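Local structure of crystal protein (Bacillus thuringiensis serovar dakota, 2ZTB) at residues Y7-F10 against N11-S14; S17-P20 against E21-R24; V49-I53 against T54-G58; W211-P214 against A215-L219. The protein is a Bacillus thuringiensis toxin of the parasporin-2 family that recognizes cancer cells and probably acts by forming pores in their membranes. All blocks are in the same frame, centred on the assembly; numbering follows the deposited sequence.

Contact 1: residues Y7-F10 against N11-S14; sequences YLMF and NELS
A 3-10 turn follows strand 4-7, and Met-9 and Glu-12 close its first bend with two bonds that span the same residues. One runs from backbone to side chain: the N of Met-9 gives its hydrogen to Glu-12 OE2 at 2.9 Å. The other is a backbone bond, from the N of Glu-12 to Met-9 O at 3.2 Å. OE2 receives its bond on the anti lone pair, the one away from OE1. The Glu-12 CG lies anti to the carbonyl carbon (chi1 -72°), beside the backbone N, and the chain then runs extended back to Met-9. The CB and CG of Met-9 lie against the same oxygen, each 3.5 Å from OE2. Lys-63 makes a salt bridge to OE2, and OE1 accepts from the backbone N of Lys-121. Glu-12 is buried; the Lys-63 ammonium and the N-H donors would probably stabilise a charged carboxylate there.

The next turn is bonded weakly, from Leu-13 N to Phe-10 O. Its side chains form an apolar group. Phe-10 and Leu-13 lie side by side and point the same way, toward Ile-38 and helix 20-31. The CD1 methyl of Leu-13 meets Leu-8 CD2 at 4.0 Å, with the two side chains nearly at right angles. Leu-13 CD2 sits at the edge of the Phe-10 ring, near its plane, 3.6 Å from CD2 of that ring.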
ATOM      1  N   TYR A   7      -3.487 -13.384  14.870  1.00 64.42           N
ATOM      2  CA  TYR A   7      -4.192 -13.137  16.098  1.00 62.99           C
ATOM      3  C   TYR A   7      -4.727 -11.712  16.164  1.00 62.23           C
ATOM      4  O   TYR A   7      -4.100 -10.757  15.667  1.00 62.33           O
ATOM      5  CB  TYR A   7      -3.296 -13.411  17.304  1.00 63.30           C
ATOM      6  CG  TYR A   7      -3.018 -14.879  17.582  1.00 64.07           C
ATOM      7  CD1 TYR A   7      -3.953 -15.874  17.267  1.00 64.28           C
ATOM      8  CD2 TYR A   7      -1.826 -15.270  18.186  1.00 64.51           C
ATOM      9  CE1 TYR A   7      -3.695 -17.225  17.532  1.00 64.56           C
ATOM     10  CE2 TYR A   7      -1.558 -16.613  18.460  1.00 66.29           C
ATOM     11  CZ  TYR A   7      -2.494 -17.590  18.134  1.00 65.45           C
ATOM     12  OH  TYR A   7      -2.206 -18.926  18.405  1.00 65.19           O
ATOM     13  N   LEU A   8      -5.905 -11.577  16.764  1.00 60.60           N
ATOM     14  CA  LEU A   8      -6.439 -10.276  17.109  1.00 59.13           C
ATOM     15  C   LEU A   8      -5.829  -9.912  18.465  1.00 58.87           C
ATOM     16  O   LEU A   8      -5.672 -10.779  19.342  1.00 59.11           O
ATOM     17  CB  LEU A   8      -7.966 -10.324  17.153  1.00 58.81           C
ATOM     18  CG  LEU A   8      -8.713  -9.011  17.445  1.00 58.70           C
ATOM     19  CD1 LEU A   8      -8.622  -8.034  16.271  1.00 53.62           C
ATOM     20  CD2 LEU A   8     -10.186  -9.306  17.822  1.00 58.03           C
ATOM     21  N   MET A   9      -5.442  -8.652  18.620  1.00 57.86           N
ATOM     22  CA  MET A   9      -4.833  -8.185  19.859  1.00 57.55           C
ATOM     23  C   MET A   9      -5.772  -7.210  20.585  1.00 56.72           C
ATOM     24  O   MET A   9      -6.643  -6.616  19.956  1.00 56.32           O
ATOM     25  CB  MET A   9      -3.486  -7.515  19.560  1.00 57.98           C
ATOM     26  CG  MET A   9      -2.509  -8.362  18.700  1.00 60.92           C
ATOM     27  SD  MET A   9      -1.885  -9.803  19.600  1.00 66.40           S
ATOM     28  CE  MET A   9      -0.782  -9.045  20.807  1.00 66.79           C
ATOM     29  N   PHE A  10      -5.596  -7.052  21.896  1.00 56.19           N
ATOM     30  CA  PHE A  10      -6.405  -6.108  22.679  1.00 56.20           C
ATOM     31  C   PHE A  10      -6.249  -4.649  22.237  1.00 56.60           C
ATOM     32  O   PHE A  10      -7.203  -3.866  22.355  1.00 56.80           O
ATOM     33  CB  PHE A  10      -6.156  -6.237  24.187  1.00 55.74           C
ATOM     34  CG  PHE A  10      -7.027  -7.283  24.869  1.00 56.12           C
ATOM     35  CD1 PHE A  10      -6.462  -8.412  25.445  1.00 54.82           C
ATOM     36  CD2 PHE A  10      -8.407  -7.127  24.939  1.00 55.35           C
ATOM     37  CE1 PHE A  10      -7.248  -9.370  26.070  1.00 54.67           C
ATOM     38  CE2 PHE A  10      -9.204  -8.084  25.564  1.00 55.78           C
ATOM     39  CZ  PHE A  10      -8.625  -9.207  26.129  1.00 54.57           C
ATOM     40  N   ASN A  11      -5.057  -4.284  21.746  1.00 56.28           N
ATOM     41  CA  ASN A  11      -4.786  -2.909  21.329  1.00 56.43           C
ATOM     42  C   ASN A  11      -5.345  -2.574  19.948  1.00 56.57           C
ATOM     43  O   ASN A  11      -5.164  -1.470  19.444  1.00 56.71           O
ATOM     44  CB  ASN A  11      -3.295  -2.528  21.492  1.00 56.75           C
ATOM     45  CG  ASN A  11      -2.346  -3.213  20.471  1.00 57.21           C
ATOM     46  OD1 ASN A  11      -1.180  -2.831  20.386  1.00 59.71           O
ATOM     47  ND2 ASN A  11      -2.827  -4.195  19.718  1.00 56.16           N
ATOM     48  N   GLU A  12      -6.053  -3.538  19.371  1.00 56.96           N
ATOM     49  CA  GLU A  12      -6.712  -3.407  18.068  1.00 57.50           C
ATOM     50  C   GLU A  12      -8.234  -3.424  18.172  1.00 56.78           C
ATOM     51  O   GLU A  12      -8.915  -3.334  17.151  1.00 57.23           O
ATOM     52  CB  GLU A  12      -6.368  -4.604  17.193  1.00 57.69           C
ATOM     53  CG  GLU A  12      -4.986  -4.636  16.674  1.00 60.72           C
ATOM     54  CD  GLU A  12      -4.788  -5.845  15.800  1.00 63.42           C
ATOM     55  OE1 GLU A  12      -4.741  -5.648  14.571  1.00 65.49           O
ATOM     56  OE2 GLU A  12      -4.726  -6.974  16.340  1.00 61.99           O
ATOM     57  N   LEU A  13      -8.763  -3.594  19.381  1.00 55.72           N
ATOM     58  CA  LEU A  13     -10.215  -3.616  19.606  1.00 54.64           C
ATOM     59  C   LEU A  13     -10.919  -2.367  19.089  1.00 54.03           C
ATOM     60  O   LEU A  13     -12.021  -2.454  18.559  1.00 54.00           O
ATOM     61  CB  LEU A  13     -10.519  -3.884  21.083  1.00 54.40           C
ATOM     62  CG  LEU A  13     -10.912  -5.348  21.394  1.00 55.32           C
ATOM     63  CD1 LEU A  13     -10.116  -6.416  20.642  1.00 51.92           C
ATOM     64  CD2 LEU A  13     -10.974  -5.648  22.895  1.00 54.55           C
ATOM     65  N   SER A  14     -10.257  -1.216  19.199  1.00 53.47           N
ATOM     66  CA  SER A  14     -10.739   0.041  18.610  1.00 52.80           C
ATOM     67  C   SER A  14     -10.957  -0.047  17.103  1.00 52.84           C
ATOM     68  O   SER A  14     -11.800   0.673  16.553  1.00 52.44           O
ATOM     69  CB  SER A  14      -9.773   1.173  18.923  1.00 52.69           C
ATOM     70  OG  SER A  14      -8.501   0.895  18.359  1.00 53.62           O
TER

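Contact 2: residues S17-P20 against E21-R24; sequences SSSP and ESVR
Ser-19 and Ser-22 form a capping box at the start of helix 20-31, with Ser-19 as the N-cap. The tight part of the contact is this exchange. Ser-22 N donates to Ser-19 OG at 3.1 Å. Ser-19 N donates to Ser-22 OG, also at 3.1 Å. Both hydroxyls stand between the backbone N and the carbonyl carbon of their own residue (chi1 59° for Ser-19 and 76° for Ser-22), which turns each toward the other's N-H. Ser-19 OG also touches Ser-22 CB at 3.3 Å.

The helix bonds start directly behind the cap. Val-23 N reaches Ser-19 O at 3.1 Å, and Arg-24 N reaches Pro-20 O at 2.9 Å. The same Ser-19 O is touched by Val-23 CG2 at 3.4 Å. Pro-20 fits the first turn, where its lack of an N-H costs no helix bond. Its ring packs on Phe-10, Ile-38 and Tyr-45.

The looser side belongs to Glu-21, which is exposed. Its chain bends at chi2 (76°) and folds back, so that OE1 rests 3.7 Å from both Pro-20 CD and Ser-19 CB. Arg-24 extends away to Pro-35 O and the ring of Phe-46. The chemistry implies a helix start capped by neutral hydroxyls rather than by a carboxylate. One takes up a first-turn N-H, that of Ser-22; the other holds the N-H of the N-cap residue. The acidic Glu-21 would probably interact favourably with the helix dipole.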
ATOM      1  N   SER A  17     -14.249  -1.000  16.527  1.00 53.47           N
ATOM      2  CA  SER A  17     -15.109  -0.035  17.209  1.00 53.35           C
ATOM      3  C   SER A  17     -15.429  -0.437  18.648  1.00 53.11           C
ATOM      4  O   SER A  17     -16.444  -0.006  19.212  1.00 52.12           O
ATOM      5  CB  SER A  17     -16.391   0.182  16.413  1.00 53.53           C
ATOM      6  OG  SER A  17     -16.088   0.687  15.125  1.00 52.92           O
ATOM      7  N   SER A  18     -14.549  -1.256  19.231  1.00 52.71           N
ATOM      8  CA  SER A  18     -14.767  -1.777  20.564  1.00 52.95           C
ATOM      9  C   SER A  18     -13.612  -1.503  21.523  1.00 53.14           C
ATOM     10  O   SER A  18     -12.643  -0.805  21.178  1.00 52.62           O
ATOM     11  CB  SER A  18     -15.102  -3.273  20.508  1.00 52.77           C
ATOM     12  OG  SER A  18     -15.988  -3.530  19.438  1.00 52.77           O
ATOM     13  N   SER A  19     -13.752  -2.039  22.736  1.00 53.09           N
ATOM     14  CA  SER A  19     -12.822  -1.798  23.817  1.00 54.24           C
ATOM     15  C   SER A  19     -12.862  -3.004  24.747  1.00 54.71           C
ATOM     16  O   SER A  19     -13.786  -3.806  24.671  1.00 55.76           O
ATOM     17  CB  SER A  19     -13.167  -0.487  24.556  1.00 53.87           C
ATOM     18  OG  SER A  19     -14.489  -0.499  25.110  1.00 54.79           O
ATOM     19  N   PRO A  20     -11.833  -3.184  25.591  1.00 55.15           N
ATOM     20  CA  PRO A  20     -11.975  -4.234  26.599  1.00 54.80           C
ATOM     21  C   PRO A  20     -13.193  -4.019  27.501  1.00 55.20           C
ATOM     22  O   PRO A  20     -13.830  -4.994  27.948  1.00 55.71           O
ATOM     23  CB  PRO A  20     -10.673  -4.121  27.402  1.00 54.49           C
ATOM     24  CG  PRO A  20      -9.687  -3.538  26.402  1.00 54.40           C
ATOM     25  CD  PRO A  20     -10.500  -2.538  25.649  1.00 54.59           C
ATOM     26  N   GLU A  21     -13.514  -2.760  27.772  1.00 55.36           N
ATOM     27  CA  GLU A  21     -14.636  -2.433  28.658  1.00 55.29           C
ATOM     28  C   GLU A  21     -15.956  -2.795  28.009  1.00 54.74           C
ATOM     29  O   GLU A  21     -16.870  -3.222  28.681  1.00 56.08           O
ATOM     30  CB  GLU A  21     -14.635  -0.946  29.030  1.00 55.24           C
ATOM     31  CG  GLU A  21     -13.504  -0.500  29.973  1.00 57.63           C
ATOM     32  CD  GLU A  21     -12.117  -0.369  29.297  1.00 61.57           C
ATOM     33  OE1 GLU A  21     -12.027  -0.199  28.055  1.00 61.12           O
ATOM     34  OE2 GLU A  21     -11.102  -0.422  30.035  1.00 63.28           O
ATOM     35  N   SER A  22     -16.060  -2.618  26.700  1.00 54.41           N
ATOM     36  CA  SER A  22     -17.297  -2.874  26.022  1.00 54.03           C
ATOM     37  C   SER A  22     -17.509  -4.375  25.860  1.00 54.48           C
ATOM     38  O   SER A  22     -18.652  -4.824  25.873  1.00 55.51           O
ATOM     39  CB  SER A  22     -17.375  -2.123  24.693  1.00 53.39           C
ATOM     40  OG  SER A  22     -16.596  -2.725  23.678  1.00 54.18           O
ATOM     41  N   VAL A  23     -16.411  -5.136  25.724  1.00 54.59           N
ATOM     42  CA  VAL A  23     -16.415  -6.607  25.677  1.00 53.25           C
ATOM     43  C   VAL A  23     -16.832  -7.168  27.035  1.00 53.77           C
ATOM     44  O   VAL A  23     -17.697  -8.042  27.131  1.00 53.86           O
ATOM     45  CB  VAL A  23     -15.004  -7.171  25.227  1.00 53.81           C
ATOM     46  CG1 VAL A  23     -14.832  -8.688  25.537  1.00 50.78           C
ATOM     47  CG2 VAL A  23     -14.745  -6.896  23.743  1.00 52.46           C
ATOM     48  N   ARG A  24     -16.225  -6.653  28.095  1.00 53.70           N
ATOM     49  CA  ARG A  24     -16.580  -7.060  29.440  1.00 53.78           C
ATOM     50  C   ARG A  24     -18.081  -6.833  29.718  1.00 53.84           C
ATOM     51  O   ARG A  24     -18.753  -7.689  30.316  1.00 53.89           O
ATOM     52  CB  ARG A  24     -15.705  -6.314  30.453  1.00 54.00           C
ATOM     53  CG  ARG A  24     -15.803  -6.840  31.857  1.00 54.11           C
ATOM     54  CD  ARG A  24     -15.212  -5.868  32.843  1.00 54.69           C
ATOM     55  NE  ARG A  24     -14.988  -6.514  34.130  1.00 56.41           N
ATOM     56  CZ  ARG A  24     -14.252  -6.006  35.117  1.00 57.95           C
ATOM     57  NH1 ARG A  24     -13.661  -4.816  34.985  1.00 58.07           N
ATOM     58  NH2 ARG A  24     -14.107  -6.689  36.245  1.00 57.65           N
TER

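Contact 3: residues V49-I53 against T54-G58; sequences VKPPI and TAQYG
Pro-52 is the N-cap of the short helix 53-56, and its carbonyl oxygen takes two of the backbone bonds. Gln-56 N donates to Pro-52 O at 3.1 Å in a nearly straight bond (167°) that lies in the carbonyl plane. Ala-55 N reaches the same oxygen at 3.0 Å, but weakly, because its angle is poorer. The helix ends in a Schellman motif: Gly-58 has positive phi, and its N bonds back to Ala-55 O. The peptide bond before Pro-51 is cis, which turns the chain sharply just ahead of the cap.

The apolar contacts lie along the side of the turn. Tyr-57 crosses Ile-53 at a slant, with ring atom CD1 at 3.7 Å from Ile-53 CB. The Ile-53 CG2 methyl is 4.0 Å from Tyr-57 CE1. Ile-53 CG1 stands between its own backbone N and carbonyl carbon (chi1 60°), leaving CG2 on the tyrosine side. Before the helix, the Pro-51 ring meets the aliphatic part of Gln-56 at about a right angle, CG to CG at 3.9 Å.

Among polar side chains, Thr-54 is tied outside the turn. Its OG1 bonds to Asn-41 O and also touches Pro-52 CB at 3.6 Å. A glycerol, probably from the crystallisation liquor, bonds to the backbone oxygens of Tyr-57 and Gly-58.

The helix lies between strands 43-46 and 61-90 in the chain and packs against strand 210-214. Ile-53 meets Phe-210 and Phe-212, Thr-54 meets Phe-212, and Val-49 rests on Phe-210.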
ATOM      1  N   VAL A  49      -7.826 -14.879  35.180  1.00 69.01           N
ATOM      2  CA  VAL A  49      -7.071 -16.110  35.396  1.00 69.40           C
ATOM      3  C   VAL A  49      -5.884 -16.162  34.430  1.00 69.76           C
ATOM      4  O   VAL A  49      -6.027 -15.843  33.247  1.00 70.12           O
ATOM      5  CB  VAL A  49      -7.981 -17.360  35.220  1.00 69.18           C
ATOM      6  CG1 VAL A  49      -7.167 -18.629  34.997  1.00 69.17           C
ATOM      7  CG2 VAL A  49      -8.903 -17.519  36.425  1.00 69.21           C
ATOM      8  N   LYS A  50      -4.722 -16.546  34.960  1.00 70.07           N
ATOM      9  CA  LYS A  50      -3.509 -16.792  34.178  1.00 70.29           C
ATOM     10  C   LYS A  50      -3.096 -18.268  34.257  1.00 69.77           C
ATOM     11  O   LYS A  50      -3.190 -18.871  35.326  1.00 69.91           O
ATOM     12  CB  LYS A  50      -2.347 -15.931  34.685  1.00 70.69           C
ATOM     13  CG  LYS A  50      -2.357 -14.481  34.218  1.00 72.82           C
ATOM     14  CD  LYS A  50      -2.680 -13.533  35.371  1.00 75.85           C
ATOM     15  CE  LYS A  50      -2.530 -12.077  34.931  1.00 77.66           C
ATOM     16  NZ  LYS A  50      -3.720 -11.608  34.162  1.00 78.56           N
ATOM     17  N   PRO A  51      -2.641 -18.860  33.133  1.00 69.17           N
ATOM     18  CA  PRO A  51      -2.599 -18.281  31.786  1.00 68.54           C
ATOM     19  C   PRO A  51      -4.004 -18.088  31.190  1.00 67.83           C
ATOM     20  O   PRO A  51      -4.952 -18.739  31.637  1.00 67.76           O
ATOM     21  CB  PRO A  51      -1.777 -19.300  30.976  1.00 68.81           C
ATOM     22  CG  PRO A  51      -1.863 -20.570  31.722  1.00 69.07           C
ATOM     23  CD  PRO A  51      -2.083 -20.226  33.170  1.00 69.27           C
ATOM     24  N   PRO A  52      -4.139 -17.184  30.196  1.00 66.97           N
ATOM     25  CA  PRO A  52      -5.435 -16.916  29.578  1.00 66.00           C
ATOM     26  C   PRO A  52      -6.215 -18.197  29.281  1.00 65.13           C
ATOM     27  O   PRO A  52      -5.672 -19.124  28.671  1.00 65.15           O
ATOM     28  CB  PRO A  52      -5.067 -16.179  28.275  1.00 66.10           C
ATOM     29  CG  PRO A  52      -3.562 -16.233  28.180  1.00 66.33           C
ATOM     30  CD  PRO A  52      -3.078 -16.368  29.580  1.00 66.79           C
ATOM     31  N   ILE A  53      -7.475 -18.241  29.725  1.00 64.17           N
ATOM     32  CA  ILE A  53      -8.317 -19.431  29.580  1.00 63.02           C
ATOM     33  C   ILE A  53      -8.563 -19.756  28.110  1.00 62.82           C
ATOM     34  O   ILE A  53      -8.948 -20.867  27.760  1.00 63.05           O
ATOM     35  CB  ILE A  53      -9.651 -19.292  30.356  1.00 63.18           C
ATOM     36  CG1 ILE A  53     -10.463 -18.087  29.836  1.00 62.80           C
ATOM     37  CG2 ILE A  53      -9.372 -19.192  31.866  1.00 62.03           C
ATOM     38  CD1 ILE A  53     -11.889 -18.023  30.314  1.00 62.95           C
ATOM     39  N   THR A  54      -8.313 -18.778  27.249  1.00 62.30           N
ATOM     40  CA  THR A  54      -8.479 -18.942  25.820  1.00 62.07           C
ATOM     41  C   THR A  54      -7.381 -19.836  25.238  1.00 62.37           C
ATOM     42  O   THR A  54      -7.642 -20.635  24.334  1.00 62.23           O
ATOM     43  CB  THR A  54      -8.480 -17.579  25.110  1.00 61.98           C
ATOM     44  OG1 THR A  54      -7.586 -16.690  25.795  1.00 60.78           O
ATOM     45  CG2 THR A  54      -9.886 -16.986  25.108  1.00 61.75           C
ATOM     46  N   ALA A  55      -6.156 -19.704  25.756  1.00 62.56           N
ATOM     47  CA  ALA A  55      -5.066 -20.603  25.367  1.00 63.18           C
ATOM     48  C   ALA A  55      -5.221 -21.954  26.088  1.00 63.24           C
ATOM     49  O   ALA A  55      -5.180 -23.018  25.440  1.00 63.75           O
ATOM     50  CB  ALA A  55      -3.684 -19.964  25.625  1.00 62.97           C
ATOM     51  N   GLN A  56      -5.422 -21.920  27.412  1.00 63.35           N
ATOM     52  CA  GLN A  56      -5.708 -23.166  28.159  1.00 63.56           C
ATOM     53  C   GLN A  56      -6.720 -24.047  27.421  1.00 63.28           C
ATOM     54  O   GLN A  56      -6.422 -25.243  27.121  1.00 64.05           O
ATOM     55  CB  GLN A  56      -6.222 -22.883  29.576  1.00 63.06           C
ATOM     56  CG  GLN A  56      -5.216 -22.193  30.499  1.00 63.88           C
ATOM     57  CD  GLN A  56      -5.710 -22.285  31.964  1.00 65.00           C
ATOM     58  OE1 GLN A  56      -6.121 -21.255  32.558  1.00 67.16           O
ATOM     59  NE2 GLN A  56      -5.685 -23.528  32.553  1.00 66.32           N
ATOM     60  N   TYR A  57      -7.867 -23.432  27.058  1.00 62.87           N
ATOM     61  CA  TYR A  57      -8.975 -24.211  26.527  1.00 62.55           C
ATOM     62  C   TYR A  57      -9.091 -24.214  25.001  1.00 61.98           C
ATOM     63  O   TYR A  57     -10.085 -24.844  24.433  1.00 62.22           O
ATOM     64  CB  TYR A  57     -10.282 -23.788  27.209  1.00 63.05           C
ATOM     65  CG  TYR A  57     -10.236 -23.945  28.723  1.00 63.33           C
ATOM     66  CD1 TYR A  57      -9.749 -22.926  29.544  1.00 63.85           C
ATOM     67  CD2 TYR A  57     -10.662 -25.112  29.329  1.00 64.15           C
ATOM     68  CE1 TYR A  57      -9.698 -23.072  30.933  1.00 64.10           C
ATOM     69  CE2 TYR A  57     -10.626 -25.262  30.714  1.00 63.91           C
ATOM     70  CZ  TYR A  57     -10.144 -24.247  31.512  1.00 63.57           C
ATOM     71  OH  TYR A  57     -10.107 -24.417  32.885  1.00 62.71           O
ATOM     72  N   GLY A  58      -8.077 -23.519  24.341  1.00 61.47           N
ATOM     73  CA  GLY A  58      -7.974 -23.613  22.880  1.00 60.51           C
ATOM     74  C   GLY A  58      -9.007 -22.839  22.091  1.00 60.14           C
ATOM     75  O   GLY A  58      -9.493 -23.314  21.060  1.00 60.27           O
TER

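Contact 4: residues W211-P214 against A215-L219; sequences WFNP and ARDVL
Pro-214 and Asp-217 meet where strand 210-214 gives way to a short, weakly bonded helix. Asp-217 N donates to Pro-214 O at 2.9 Å, and the donor stands above the carbonyl plane, 45° out of it. The carboxylate of Asp-217 folds back over the proline ring. Its CG lies anti to the carbonyl carbon (chi1 -69°), which brings OD2 to 3.4 Å from Pro-214 CD and 3.5 Å from Pro-214 CG. The side chain of Asn-213 approaches Asp-217 at about a right angle, with CB to CB at 4.0 Å.

Arg-216 meets the proline from another side. Its chain bends at chi3 (80°), and the CB-CG edge of the proline points into one face of the guanidinium, with NH2 3.8 Å from Pro-214 CG.

Further out, Ala-215 O accepts from both Val-218 N and Leu-219 N, which closes the turn. Asp-217 O receives a bond from Arg-26 of helix 20-31. Val-218 packs on Phe-27 of that helix and on Phe-195. Backbone bonds from Asn-213 to Phe-195 and from Ala-215 to Gly-193 fix the strand end on strand 168-199. The arrangement is a strand-to-helix junction at the edge of an antiparallel sheet, in a protein built mainly of long strands.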
ATOM      1  N   TRP A 211     -16.207 -18.968  30.510  1.00 50.61           N
ATOM      2  CA  TRP A 211     -17.021 -18.977  29.298  1.00 50.18           C
ATOM      3  C   TRP A 211     -16.311 -18.396  28.084  1.00 50.70           C
ATOM      4  O   TRP A 211     -15.485 -17.497  28.211  1.00 50.73           O
ATOM      5  CB  TRP A 211     -18.331 -18.214  29.539  1.00 48.88           C
ATOM      6  CG  TRP A 211     -19.221 -18.967  30.438  1.00 48.10           C
ATOM      7  CD1 TRP A 211     -19.332 -18.822  31.782  1.00 45.98           C
ATOM      8  CD2 TRP A 211     -20.110 -20.025  30.065  1.00 46.96           C
ATOM      9  NE1 TRP A 211     -20.232 -19.715  32.274  1.00 46.43           N
ATOM     10  CE2 TRP A 211     -20.732 -20.470  31.243  1.00 46.16           C
ATOM     11  CE3 TRP A 211     -20.449 -20.632  28.842  1.00 46.92           C
ATOM     12  CZ2 TRP A 211     -21.684 -21.502  31.252  1.00 46.24           C
ATOM     13  CZ3 TRP A 211     -21.404 -21.672  28.856  1.00 46.63           C
ATOM     14  CH2 TRP A 211     -22.007 -22.077  30.051  1.00 46.88           C
ATOM     15  N   PHE A 212     -16.674 -18.914  26.909  1.00 51.45           N
ATOM     16  CA  PHE A 212     -16.216 -18.418  25.609  1.00 52.09           C
ATOM     17  C   PHE A 212     -17.396 -18.085  24.727  1.00 52.69           C
ATOM     18  O   PHE A 212     -18.378 -18.829  24.684  1.00 54.37           O
ATOM     19  CB  PHE A 212     -15.299 -19.446  24.935  1.00 51.85           C
ATOM     20  CG  PHE A 212     -14.198 -19.904  25.829  1.00 51.82           C
ATOM     21  CD1 PHE A 212     -14.372 -21.016  26.649  1.00 51.98           C
ATOM     22  CD2 PHE A 212     -13.007 -19.182  25.906  1.00 52.42           C
ATOM     23  CE1 PHE A 212     -13.382 -21.418  27.521  1.00 52.95           C
ATOM     24  CE2 PHE A 212     -11.997 -19.576  26.777  1.00 52.56           C
ATOM     25  CZ  PHE A 212     -12.187 -20.699  27.585  1.00 53.91           C
ATOM     26  N   ASN A 213     -17.314 -16.948  24.057  1.00 52.96           N
ATOM     27  CA  ASN A 213     -18.344 -16.511  23.133  1.00 53.45           C
ATOM     28  C   ASN A 213     -17.681 -16.062  21.861  1.00 53.72           C
ATOM     29  O   ASN A 213     -16.597 -15.480  21.909  1.00 53.68           O
ATOM     30  CB  ASN A 213     -19.169 -15.362  23.727  1.00 54.06           C
ATOM     31  CG  ASN A 213     -20.245 -15.853  24.653  1.00 54.54           C
ATOM     32  OD1 ASN A 213     -21.379 -16.080  24.243  1.00 55.42           O
ATOM     33  ND2 ASN A 213     -19.890 -16.052  25.905  1.00 57.13           N
ATOM     34  N   PRO A 214     -18.309 -16.348  20.706  1.00 54.19           N
ATOM     35  CA  PRO A 214     -17.727 -15.860  19.452  1.00 53.86           C
ATOM     36  C   PRO A 214     -17.576 -14.352  19.499  1.00 54.14           C
ATOM     37  O   PRO A 214     -18.373 -13.666  20.147  1.00 53.70           O
ATOM     38  CB  PRO A 214     -18.750 -16.272  18.381  1.00 53.43           C
ATOM     39  CG  PRO A 214     -19.963 -16.672  19.122  1.00 54.79           C
ATOM     40  CD  PRO A 214     -19.544 -17.119  20.484  1.00 53.94           C
ATOM     41  N   ALA A 215     -16.542 -13.853  18.828  1.00 54.53           N
ATOM     42  CA  ALA A 215     -16.261 -12.421  18.708  1.00 54.73           C
ATOM     43  C   ALA A 215     -17.500 -11.563  18.388  1.00 55.06           C
ATOM     44  O   ALA A 215     -17.638 -10.462  18.906  1.00 55.85           O
ATOM     45  CB  ALA A 215     -15.146 -12.202  17.647  1.00 54.40           C
ATOM     46  N   ARG A 216     -18.394 -12.065  17.542  1.00 55.64           N
ATOM     47  CA  ARG A 216     -19.602 -11.327  17.124  1.00 56.45           C
ATOM     48  C   ARG A 216     -20.573 -11.051  18.284  1.00 55.78           C
ATOM     49  O   ARG A 216     -21.354 -10.097  18.222  1.00 56.33           O
ATOM     50  CB  ARG A 216     -20.320 -12.062  15.967  1.00 56.16           C
ATOM     51  CG  ARG A 216     -21.427 -12.999  16.402  1.00 58.42           C
ATOM     52  CD  ARG A 216     -22.086 -13.721  15.226  1.00 59.45           C
ATOM     53  NE  ARG A 216     -21.274 -14.861  14.799  1.00 64.73           N
ATOM     54  CZ  ARG A 216     -21.424 -16.101  15.250  1.00 64.39           C
ATOM     55  NH1 ARG A 216     -20.623 -17.059  14.808  1.00 65.70           N
ATOM     56  NH2 ARG A 216     -22.370 -16.385  16.132  1.00 65.40           N
ATOM     57  N   ASP A 217     -20.519 -11.879  19.329  1.00 54.41           N
ATOM     58  CA  ASP A 217     -21.321 -11.677  20.535  1.00 53.87           C
ATOM     59  C   ASP A 217     -20.828 -10.564  21.461  1.00 53.56           C
ATOM     60  O   ASP A 217     -21.607 -10.066  22.272  1.00 53.59           O
ATOM     61  CB  ASP A 217     -21.398 -12.966  21.364  1.00 54.07           C
ATOM     62  CG  ASP A 217     -22.204 -14.060  20.692  1.00 55.17           C
ATOM     63  OD1 ASP A 217     -22.796 -13.828  19.612  1.00 55.68           O
ATOM     64  OD2 ASP A 217     -22.252 -15.167  21.264  1.00 58.46           O
ATOM     65  N   VAL A 218     -19.545 -10.197  21.382  1.00 52.94           N
ATOM     66  CA  VAL A 218     -18.977  -9.257  22.364  1.00 52.27           C
ATOM     67  C   VAL A 218     -18.330  -7.994  21.743  1.00 52.66           C
ATOM     68  O   VAL A 218     -17.987  -7.043  22.464  1.00 52.70           O
ATOM     69  CB  VAL A 218     -18.008  -9.980  23.349  1.00 52.98           C
ATOM     70  CG1 VAL A 218     -18.784 -11.040  24.200  1.00 50.52           C
ATOM     71  CG2 VAL A 218     -16.809 -10.648  22.592  1.00 50.27           C
ATOM     72  N   LEU A 219     -18.193  -7.982  20.415  1.00 52.08           N
ATOM     73  CA  LEU A 219     -17.619  -6.848  19.696  1.00 52.50           C
ATOM     74  C   LEU A 219     -18.722  -6.134  18.936  1.00 53.04           C
ATOM     75  O   LEU A 219     -19.708  -6.758  18.537  1.00 52.83           O
ATOM     76  CB  LEU A 219     -16.507  -7.313  18.708  1.00 52.38           C
ATOM     77  CG  LEU A 219     -15.174  -7.890  19.240  1.00 52.03           C
ATOM     78  CD1 LEU A 219     -14.321  -8.464  18.125  1.00 53.55           C
ATOM     79  CD2 LEU A 219     -14.348  -6.873  20.016  1.00 52.01           C
TER

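How the contacts relate
All four contacts are local turns gathered toward the same end of an elongated, strand-rich chain. Contacts 1, 2 and 4 share an apolar centre. Leu-219 of contact 4 packs on Leu-8 and Leu-13 of contact 1 and on Val-23 of contact 2. Contacts 1 and 2 also join through a probable hydrogen bond from Ser-18 N to Leu-13 O. Contact 3 is more exposed and touches only contact 4, through Phe-212 and Trp-211. Strand 168-199 lies under contacts 1 and 4. Their chemistry differs: a buried carboxylate bonded to a backbone N-H in contact 1, a serine capping box in contact 2, a proline N-cap and a Schellman end in contact 3, and a proline flanked by charged side chains in contact 4.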